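Local coordinates for putative type VI secretion protein (Escherichia coli, PDB 6SKI) that is a type VI secretion effector of the Tle1 family, probably a phospholipase of alpha/beta-hydrolase type, loaded onto the VgrG spike for delivery, at residues A[80-85]-A[379-383]. Numbering follows the deposited sequence.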
loop_
_atom_site.group_PDB
_atom_site.type_symbol
_atom_site.label_atom_id
_atom_site.label_comp_id
_atom_site.label_asym_id
_atom_site.label_seq_id
_atom_site.Cartn_x
_atom_site.Cartn_y
_atom_site.Cartn_z
ATOM N N ASP A 80 -11.302 -30.378 -1.553
ATOM C CA ASP A 80 -11.481 -31.367 -2.612
ATOM C C ASP A 80 -12.535 -30.916 -3.616
ATOM O O ASP A 80 -12.364 -31.090 -4.828
ATOM C CB ASP A 80 -11.866 -32.709 -1.996
ATOM C CG ASP A 80 -10.665 -33.498 -1.524
ATOM O OD1 ASP A 80 -9.543 -32.956 -1.572
ATOM O OD2 ASP A 80 -10.845 -34.655 -1.093
ATOM N N PHE A 81 -13.631 -30.336 -3.124
ATOM C CA PHE A 81 -14.674 -29.802 -3.987
ATOM C C PHE A 81 -14.106 -28.755 -4.934
ATOM O O PHE A 81 -14.300 -28.828 -6.154
ATOM C CB PHE A 81 -15.775 -29.199 -3.111
ATOM C CG PHE A 81 -17.090 -29.002 -3.805
ATOM C CD1 PHE A 81 -17.254 -29.310 -5.141
ATOM C CD2 PHE A 81 -18.167 -28.491 -3.108
ATOM C CE1 PHE A 81 -18.467 -29.120 -5.757
ATOM C CE2 PHE A 81 -19.378 -28.300 -3.722
ATOM C CZ PHE A 81 -19.527 -28.611 -5.046
ATOM N N LEU A 82 -13.372 -27.786 -4.386
ATOM C CA LEU A 82 -12.810 -26.735 -5.224
ATOM C C LEU A 82 -11.811 -27.299 -6.222
ATOM O O LEU A 82 -11.794 -26.888 -7.386
ATOM C CB LEU A 82 -12.155 -25.661 -4.359
ATOM C CG LEU A 82 -11.663 -24.429 -5.116
ATOM C CD1 LEU A 82 -12.831 -23.598 -5.616
ATOM C CD2 LEU A 82 -10.751 -23.603 -4.229
ATOM N N LYS A 83 -10.974 -28.245 -5.790
ATOM C CA LYS A 83 -10.016 -28.847 -6.710
ATOM C C LYS A 83 -10.724 -29.571 -7.847
ATOM O O LYS A 83 -10.247 -29.567 -8.987
ATOM C CB LYS A 83 -9.096 -29.806 -5.959
ATOM C CG LYS A 83 -7.691 -29.277 -5.754
ATOM C CD LYS A 83 -6.966 -30.053 -4.667
ATOM C CE LYS A 83 -5.668 -29.370 -4.271
ATOM N NZ LYS A 83 -5.894 -28.280 -3.284
ATOM N N GLU A 84 -11.865 -30.197 -7.558
ATOM C CA GLU A 84 -12.548 -30.965 -8.592
ATOM C C GLU A 84 -13.313 -30.064 -9.557
ATOM O O GLU A 84 -13.440 -30.396 -10.740
ATOM C CB GLU A 84 -13.457 -32.016 -7.958
ATOM C CG GLU A 84 -14.901 -31.619 -7.770
ATOM C CD GLU A 84 -15.732 -32.775 -7.270
ATOM O OE1 GLU A 84 -15.249 -33.502 -6.378
ATOM O OE2 GLU A 84 -16.864 -32.957 -7.766
ATOM N N ILE A 85 -13.844 -28.929 -9.087
ATOM C CA ILE A 85 -14.484 -28.016 -10.034
ATOM C C ILE A 85 -13.451 -27.368 -10.947
ATOM O O ILE A 85 -13.654 -27.274 -12.163
ATOM C CB ILE A 85 -15.334 -26.947 -9.326
ATOM C CG1 ILE A 85 -16.142 -27.540 -8.182
ATOM C CG2 ILE A 85 -16.263 -26.281 -10.320
ATOM C CD1 ILE A 85 -17.089 -26.548 -7.568
ATOM N N THR A 379 -25.251 -23.517 -8.819
ATOM C CA THR A 379 -25.037 -24.310 -7.616
ATOM C C THR A 379 -24.357 -25.606 -8.028
ATOM O O THR A 379 -24.892 -26.361 -8.845
ATOM C CB THR A 379 -26.339 -24.606 -6.875
ATOM O OG1 THR A 379 -26.943 -25.779 -7.429
ATOM C CG2 THR A 379 -27.297 -23.447 -6.978
ATOM N N LYS A 380 -23.181 -25.853 -7.469
ATOM C CA LYS A 380 -22.386 -27.022 -7.799
ATOM C C LYS A 380 -22.551 -28.071 -6.712
ATOM O O LYS A 380 -22.502 -27.752 -5.515
ATOM C CB LYS A 380 -20.915 -26.651 -7.969
ATOM C CG LYS A 380 -20.654 -25.813 -9.200
ATOM C CD LYS A 380 -20.031 -26.626 -10.307
ATOM C CE LYS A 380 -19.863 -25.797 -11.560
ATOM N NZ LYS A 380 -20.280 -26.543 -12.775
ATOM N N ILE A 381 -22.755 -29.314 -7.140
ATOM C CA ILE A 381 -23.009 -30.445 -6.260
ATOM C C ILE A 381 -21.845 -31.417 -6.371
ATOM O O ILE A 381 -21.390 -31.733 -7.476
ATOM C CB ILE A 381 -24.330 -31.149 -6.610
ATOM C CG1 ILE A 381 -25.467 -30.140 -6.725
ATOM C CG2 ILE A 381 -24.664 -32.193 -5.564
ATOM C CD1 ILE A 381 -26.764 -30.760 -7.169
ATOM N N ARG A 382 -21.365 -31.882 -5.226
ATOM C CA ARG A 382 -20.384 -32.948 -5.126
ATOM C C ARG A 382 -21.047 -34.128 -4.433
ATOM O O ARG A 382 -21.734 -33.948 -3.428
ATOM C CB ARG A 382 -19.164 -32.486 -4.332
ATOM C CG ARG A 382 -18.005 -33.448 -4.327
ATOM C CD ARG A 382 -16.765 -32.760 -3.806
ATOM N NE ARG A 382 -15.740 -33.706 -3.383
ATOM C CZ ARG A 382 -15.579 -34.111 -2.131
ATOM N NH1 ARG A 382 -16.382 -33.659 -1.180
ATOM N NH2 ARG A 382 -14.618 -34.971 -1.827
ATOM N N SER A 383 -20.868 -35.325 -4.978
ATOM C CA SER A 383 -21.359 -36.540 -4.343
ATOM C C SER A 383 -20.242 -37.569 -4.327
ATOM O O SER A 383 -19.745 -37.964 -5.386
ATOM C CB SER A 383 -22.586 -37.086 -5.071
ATOM O OG SER A 383 -22.395 -37.068 -6.474
#
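D80 lays its CB over one face of the R382 guanidinium, 3.6 Å from R382 NH2. Its OD2 stands well out of the guanidinium plane, 3.9 Å from NH2, a long ion pair in which charge alone attracts. At F81 a large, flat apolar ring suits a buried site lined by F331, F337 and A404, offering a face to one partner and an edge to another. With F81 CG anti to the backbone N (chi1 -162°), the F81 and R382 side chains run alongside each other in opposite senses, bringing the ring to the strand. R382 CB sits over its face in a CH-pi contact, 3.8 Å from the centroid, and K380 O lies at its edge. One turn after D80, E84 comes to the guanidinium edge, its carboxylate turned 72° from that plane. R382 NE gives E84 OE1 a weak, bent hydrogen bond (3.0 Å, 123°) within a salt bridge, the close pair of a D80-E84-R382 network. Arginine's extended chain lays CB and CD along F81 while carrying NE to E84. I85 packs both methyls on lysine's long methylene chain, CG2 3.8 Å from K380 CD. Helix 72-85 packs on one side of strand 376-386, outermost in this chain's three-stranded antiparallel sheet; on the other, T379 and I381 meet helix 350-362.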